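PDB 4MI2: putative enoyl-CoA hydratase/isomerase from Mycobacterium abscessus, which probably isomerises the ring-1,2-epoxide of phenylacetyl-CoA in bacterial phenylacetate degradation, as a member of the enoyl-CoA hydratase/isomerase (crotonase) family. Local coordinates for residues A31-M36 with L71-E76; V67-A72 with E91-V96. All coordinates share one frame; numbering follows the deposited sequence.

Contact 1 (31-36 with 71-76) lies on the surface, contact 2 (67-72 with 91-96) is buried nearer the middle of the chain, and their centres are about 7 Å apart. Both involve helix 71-80, but contact 1 uses the side chains of its first turns, whereas contact 2 uses the loop that leads into it. Charges and waters dominate the first: a glutamate carboxylate accepts a backbone N-H at the amino end of helix 34-49. The second rests on one phenol-to-amide hydrogen bond. Leu32 joins them, through probable backbone hydrogen bonds, Leu32 N to Gly68 O (2.8 Å) and Leu32 O to Asp70 N (3.0 Å), and by packing against Tyr93.

Contact 1 (A31-M36 with L71-E76); sequences ALDRTM and LAEHVE
Glu73 reaches out from helix 71-80 to the amino end of helix 34-49, where its carboxylate meets Asp33, the N-cap residue, and the first backbone N-H of the helix, at Arg34, on the surface of the crotonase fold. A chi1 of 65° sets the Asp33 carboxyl group on the side of both backbone neighbours, which curls it back over the first turn, and OD1 accepts from Met36 N at 3.0 Å. Glu73 serves the same helix end from outside: OE1, through the syn lone pair, accepts the Arg34 backbone N at 2.7 Å, a short but bent bond with an N-H...O angle of 141°. The positive end of the helix dipole probably helps to offset the two acidic groups, whose carboxylate planes are nearly parallel and whose nearest oxygens, Asp33 OD2 and Glu73 OE2, lie 4.1 Å apart. Water 1 bridges those same two oxygens by donating to both, while water 3 links OE2 to Thr35 N.

The Arg34 side chain bends at its third torsion and lays one face of its guanidinium over the Glu73 carboxylate, the two planes 24° apart, with Glu73 CD lying near the border of the guanidinium, not over its middle. The ion pair is therefore long, with Arg34 NH2 3.8 Å from Glu73 OE1, and no N-H aims at the oxygen. The edge of the guanidinium is used instead by water 2, in plane: it accepts from Arg34 NH2 at 3.0 Å and donates to both Glu73 O and Glu76 OE1.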
loop_
_atom_site.group_PDB
_atom_site.type_symbol
_atom_site.label_atom_id
_atom_site.label_comp_id
_atom_site.label_asym_id
_atom_site.label_seq_id
_atom_site.Cartn_x
_atom_site.Cartn_y
_atom_site.Cartn_z
ATOM N N ALA B 31 -12.739 -12.592 -25.580
ATOM C CA ALA B 31 -13.629 -13.064 -24.522
ATOM C C ALA B 31 -13.284 -14.509 -24.214
ATOM O O ALA B 31 -13.067 -15.298 -25.124
ATOM C CB ALA B 31 -15.089 -12.947 -24.941
ATOM N N LEU B 32 -13.232 -14.848 -22.929
ATOM C CA LEU B 32 -12.715 -16.146 -22.503
ATOM C C LEU B 32 -13.817 -17.199 -22.442
ATOM O O LEU B 32 -14.616 -17.215 -21.510
ATOM C CB LEU B 32 -12.033 -16.014 -21.139
ATOM C CG LEU B 32 -10.924 -14.957 -21.077
ATOM C CD1 LEU B 32 -10.440 -14.798 -19.658
ATOM C CD2 LEU B 32 -9.772 -15.306 -22.009
ATOM N N ASP B 33 -13.865 -18.064 -23.453
ATOM C CA ASP B 33 -14.749 -19.238 -23.431
ATOM C C ASP B 33 -13.939 -20.469 -22.981
ATOM O O ASP B 33 -12.748 -20.346 -22.688
ATOM C CB ASP B 33 -15.422 -19.437 -24.795
ATOM C CG ASP B 33 -14.438 -19.765 -25.925
ATOM O OD1 ASP B 33 -13.207 -19.773 -25.710
ATOM O OD2 ASP B 33 -14.919 -20.032 -27.043
ATOM N N ARG B 34 -14.569 -21.635 -22.904
ATOM C CA ARG B 34 -13.908 -22.815 -22.327
ATOM C C ARG B 34 -12.604 -23.180 -23.047
ATOM O O ARG B 34 -11.600 -23.472 -22.401
ATOM C CB ARG B 34 -14.862 -24.023 -22.305
ATOM C CG ARG B 34 -15.856 -23.976 -21.157
ATOM C CD ARG B 34 -16.673 -25.253 -21.069
ATOM N NE ARG B 34 -17.559 -25.350 -22.225
ATOM C CZ ARG B 34 -18.760 -24.777 -22.317
ATOM N NH1 ARG B 34 -19.475 -24.925 -23.428
ATOM N NH2 ARG B 34 -19.256 -24.062 -21.313
ATOM N N THR B 35 -12.631 -23.158 -24.376
ATOM C CA THR B 35 -11.458 -23.448 -25.204
ATOM C C THR B 35 -10.322 -22.485 -24.903
ATOM O O THR B 35 -9.181 -22.893 -24.724
ATOM C CB THR B 35 -11.797 -23.327 -26.703
ATOM O OG1 THR B 35 -12.844 -24.241 -27.017
ATOM C CG2 THR B 35 -10.588 -23.630 -27.573
ATOM N N MET B 36 -10.654 -21.206 -24.856
ATOM C CA MET B 36 -9.697 -20.163 -24.551
ATOM C C MET B 36 -9.067 -20.332 -23.158
ATOM O O MET B 36 -7.865 -20.155 -22.986
ATOM C CB MET B 36 -10.410 -18.831 -24.618
ATOM C CG MET B 36 -9.489 -17.648 -24.688
ATOM S SD MET B 36 -9.295 -17.083 -26.380
ATOM C CE MET B 36 -8.502 -15.518 -26.034
ATOM N N LEU B 71 -19.743 -14.067 -22.865
ATOM C CA LEU B 71 -21.137 -13.798 -22.491
ATOM C C LEU B 71 -22.076 -14.935 -22.892
ATOM O O LEU B 71 -22.890 -15.376 -22.088
ATOM C CB LEU B 71 -21.609 -12.476 -23.127
ATOM C CG LEU B 71 -23.074 -12.063 -22.912
ATOM C CD1 LEU B 71 -23.313 -11.733 -21.453
ATOM C CD2 LEU B 71 -23.453 -10.883 -23.798
ATOM N N ALA B 72 -21.953 -15.409 -24.132
ATOM C CA ALA B 72 -22.850 -16.445 -24.642
ATOM C C ALA B 72 -22.756 -17.728 -23.824
ATOM O O ALA B 72 -23.779 -18.339 -23.497
ATOM C CB ALA B 72 -22.578 -16.730 -26.115
ATOM N N GLU B 73 -21.533 -18.128 -23.479
ATOM C CA GLU B 73 -21.342 -19.344 -22.692
ATOM C C GLU B 73 -21.856 -19.129 -21.277
ATOM O O GLU B 73 -22.387 -20.038 -20.643
ATOM C CB GLU B 73 -19.869 -19.743 -22.655
ATOM C CG GLU B 73 -19.621 -21.134 -23.197
ATOM C CD GLU B 73 -18.195 -21.339 -23.664
ATOM O OE1 GLU B 73 -17.280 -21.198 -22.829
ATOM O OE2 GLU B 73 -18.002 -21.660 -24.859
ATOM N N HIS B 74 -21.696 -17.916 -20.777
ATOM C CA HIS B 74 -22.196 -17.597 -19.460
ATOM C C HIS B 74 -23.732 -17.607 -19.411
ATOM O O HIS B 74 -24.318 -18.134 -18.470
ATOM C CB HIS B 74 -21.658 -16.253 -18.986
ATOM C CG HIS B 74 -22.193 -15.859 -17.657
ATOM N ND1 HIS B 74 -21.811 -16.480 -16.489
ATOM C CD2 HIS B 74 -23.133 -14.951 -17.316
ATOM C CE1 HIS B 74 -22.479 -15.952 -15.479
ATOM N NE2 HIS B 74 -23.289 -15.025 -15.957
ATOM N N VAL B 75 -24.370 -17.020 -20.417
ATOM C CA VAL B 75 -25.835 -17.030 -20.506
ATOM C C VAL B 75 -26.391 -18.464 -20.499
ATOM O O VAL B 75 -27.353 -18.753 -19.795
ATOM C CB VAL B 75 -26.325 -16.257 -21.753
ATOM C CG1 VAL B 75 -27.781 -16.572 -22.083
ATOM C CG2 VAL B 75 -26.141 -14.757 -21.551
ATOM N N GLU B 76 -25.763 -19.346 -21.272
ATOM C CA GLU B 76 -26.176 -20.747 -21.380
ATOM C C GLU B 76 -26.083 -21.491 -20.036
ATOM O O GLU B 76 -26.984 -22.245 -19.676
ATOM C CB GLU B 76 -25.320 -21.449 -22.444
ATOM C CG GLU B 76 -25.692 -22.897 -22.732
ATOM C CD GLU B 76 -24.688 -23.587 -23.653
ATOM O OE1 GLU B 76 -23.459 -23.492 -23.406
ATOM O OE2 GLU B 76 -25.124 -24.237 -24.629
HETATM O O HOH W 1 -17.480 -20.286 -27.490
HETATM O O HOH W 2 -21.984 -22.771 -21.155
HETATM O O HOH W 3 -15.374 -23.028 -25.948
#

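Contact 2 (V67-A72 with E91-V96); sequences VGQDLA and EHYNPV
Tyr93, on helix 87-102, extends its phenol to Gln69 in the loop that precedes helix 71-80, and meets that loop with its hydroxyl and the neighbouring ring edge, Tyr93 CE1 lying 3.4 Å from Gln69 OE1. One hydrogen bond crosses the contact: Tyr93 OH donates to Gln69 OE1 at 2.8 Å. The hydroxyl stands 40° out of the carbonyl plane and not on a lone pair; seen from the tyrosine, OE1 lies at the ring edge, in its plane. Amide and ring planes are turned 76° against each other.

A second polar bond fixes the amide within its own loop. The Gln69 chain leaves the backbone with CG anti to N (chi1 170°) and then bends at chi2, which folds NE2 back to donate to Asp70 O at 2.9 Å. Since Lys37 NZ also donates to OE1, the amide is held at both ends and its rotation is settled.

Van der Waals contact is slight: Tyr93 OH rests 3.3 Å from Gln69 CA and 3.5 Å from Gln69 CB.

The loop carries the Gly-x-Asp-Leu sequence of crotonases, a region that in relatives helps to form the oxyanion hole. Here it is joined by backbone hydrogen bonds to Leu32, just before helix 34-49, while the Tyr93 ring lies among Lys37 of that helix, Leu32, Thr88 of its own helix and Ala118 at the start of helix 118-124.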
loop_
_atom_site.group_PDB
_atom_site.type_symbol
_atom_site.label_atom_id
_atom_site.label_comp_id
_atom_site.label_asym_id
_atom_site.label_seq_id
_atom_site.Cartn_x
_atom_site.Cartn_y
_atom_site.Cartn_z
ATOM N N VAL B 67 -11.983 -8.806 -22.817
ATOM C CA VAL B 67 -13.207 -8.318 -22.193
ATOM C C VAL B 67 -13.728 -9.233 -21.090
ATOM O O VAL B 67 -14.792 -8.970 -20.540
ATOM C CB VAL B 67 -14.346 -8.031 -23.209
ATOM C CG1 VAL B 67 -13.917 -6.951 -24.191
ATOM C CG2 VAL B 67 -14.817 -9.301 -23.927
ATOM N N GLY B 68 -12.988 -10.290 -20.753
ATOM C CA GLY B 68 -13.377 -11.187 -19.663
ATOM C C GLY B 68 -14.216 -12.362 -20.136
ATOM O O GLY B 68 -14.135 -12.763 -21.299
ATOM N N GLN B 69 -15.020 -12.913 -19.229
ATOM C CA GLN B 69 -15.827 -14.108 -19.493
ATOM C C GLN B 69 -16.638 -13.998 -20.781
ATOM O O GLN B 69 -17.219 -12.950 -21.078
ATOM C CB GLN B 69 -16.782 -14.354 -18.312
ATOM C CG GLN B 69 -17.851 -15.417 -18.536
ATOM C CD GLN B 69 -17.280 -16.790 -18.809
ATOM O OE1 GLN B 69 -16.303 -17.210 -18.170
ATOM N NE2 GLN B 69 -17.900 -17.517 -19.739
ATOM N N ASP B 70 -16.693 -15.085 -21.541
ATOM C CA ASP B 70 -17.549 -15.117 -22.718
ATOM C C ASP B 70 -19.034 -15.043 -22.311
ATOM O O ASP B 70 -19.518 -15.851 -21.515
ATOM C CB ASP B 70 -17.276 -16.368 -23.540
ATOM C CG ASP B 70 -18.148 -16.449 -24.760
ATOM O OD1 ASP B 70 -17.896 -15.692 -25.714
ATOM O OD2 ASP B 70 -19.095 -17.255 -24.755
ATOM N N LEU B 71 -19.743 -14.067 -22.865
ATOM C CA LEU B 71 -21.137 -13.798 -22.491
ATOM C C LEU B 71 -22.076 -14.935 -22.892
ATOM O O LEU B 71 -22.890 -15.376 -22.088
ATOM C CB LEU B 71 -21.609 -12.476 -23.127
ATOM C CG LEU B 71 -23.074 -12.063 -22.912
ATOM C CD1 LEU B 71 -23.313 -11.733 -21.453
ATOM C CD2 LEU B 71 -23.453 -10.883 -23.798
ATOM N N ALA B 72 -21.953 -15.409 -24.132
ATOM C CA ALA B 72 -22.850 -16.445 -24.642
ATOM C C ALA B 72 -22.756 -17.728 -23.824
ATOM O O ALA B 72 -23.779 -18.339 -23.497
ATOM C CB ALA B 72 -22.578 -16.730 -26.115
ATOM N N GLU B 91 -13.095 -24.072 -11.704
ATOM C CA GLU B 91 -12.593 -25.022 -12.702
ATOM C C GLU B 91 -11.564 -24.415 -13.670
ATOM O O GLU B 91 -10.647 -25.098 -14.086
ATOM C CB GLU B 91 -13.789 -25.595 -13.491
ATOM C CG GLU B 91 -13.440 -26.580 -14.603
ATOM C CD GLU B 91 -14.664 -27.098 -15.372
ATOM O OE1 GLU B 91 -15.823 -26.783 -14.999
ATOM O OE2 GLU B 91 -14.454 -27.844 -16.360
ATOM N N HIS B 92 -11.718 -23.144 -14.038
ATOM C CA HIS B 92 -10.883 -22.538 -15.090
ATOM C C HIS B 92 -10.045 -21.347 -14.647
ATOM O O HIS B 92 -8.838 -21.318 -14.868
ATOM C CB HIS B 92 -11.755 -22.094 -16.261
ATOM C CG HIS B 92 -12.456 -23.220 -16.937
ATOM N ND1 HIS B 92 -13.826 -23.364 -16.918
ATOM C CD2 HIS B 92 -11.971 -24.281 -17.625
ATOM C CE1 HIS B 92 -14.157 -24.454 -17.592
ATOM N NE2 HIS B 92 -13.049 -25.029 -18.027
ATOM N N TYR B 93 -10.690 -20.356 -14.040
ATOM C CA TYR B 93 -10.007 -19.112 -13.693
ATOM C C TYR B 93 -8.987 -19.300 -12.578
ATOM O O TYR B 93 -7.855 -18.836 -12.684
ATOM C CB TYR B 93 -11.023 -18.026 -13.332
ATOM C CG TYR B 93 -11.771 -17.517 -14.541
ATOM C CD1 TYR B 93 -13.098 -17.875 -14.777
ATOM C CD2 TYR B 93 -11.140 -16.694 -15.461
ATOM C CE1 TYR B 93 -13.777 -17.410 -15.890
ATOM C CE2 TYR B 93 -11.810 -16.220 -16.573
ATOM C CZ TYR B 93 -13.125 -16.580 -16.781
ATOM O OH TYR B 93 -13.778 -16.117 -17.893
ATOM N N ASN B 94 -9.377 -20.003 -11.523
ATOM C CA ASN B 94 -8.469 -20.244 -10.416
ATOM C C ASN B 94 -7.165 -20.944 -10.852
ATOM O O ASN B 94 -6.087 -20.439 -10.554
ATOM C CB ASN B 94 -9.195 -20.925 -9.238
ATOM C CG ASN B 94 -10.130 -19.964 -8.493
ATOM O OD1 ASN B 94 -10.233 -18.790 -8.842
ATOM N ND2 ASN B 94 -10.791 -20.454 -7.441
ATOM N N PRO B 95 -7.241 -22.064 -11.597
ATOM C CA PRO B 95 -5.975 -22.657 -12.076
ATOM C C PRO B 95 -5.116 -21.712 -12.944
ATOM O O PRO B 95 -3.885 -21.728 -12.841
ATOM C CB PRO B 95 -6.430 -23.874 -12.897
ATOM C CG PRO B 95 -7.786 -24.212 -12.373
ATOM C CD PRO B 95 -8.403 -22.926 -11.877
ATOM N N VAL B 96 -5.765 -20.907 -13.781
ATOM C CA VAL B 96 -5.063 -19.918 -14.611
ATOM C C VAL B 96 -4.255 -18.930 -13.756
ATOM O O VAL B 96 -3.072 -18.687 -14.025
ATOM C CB VAL B 96 -6.049 -19.164 -15.542
ATOM C CG1 VAL B 96 -5.458 -17.865 -16.077
ATOM C CG2 VAL B 96 -6.447 -20.060 -16.700
#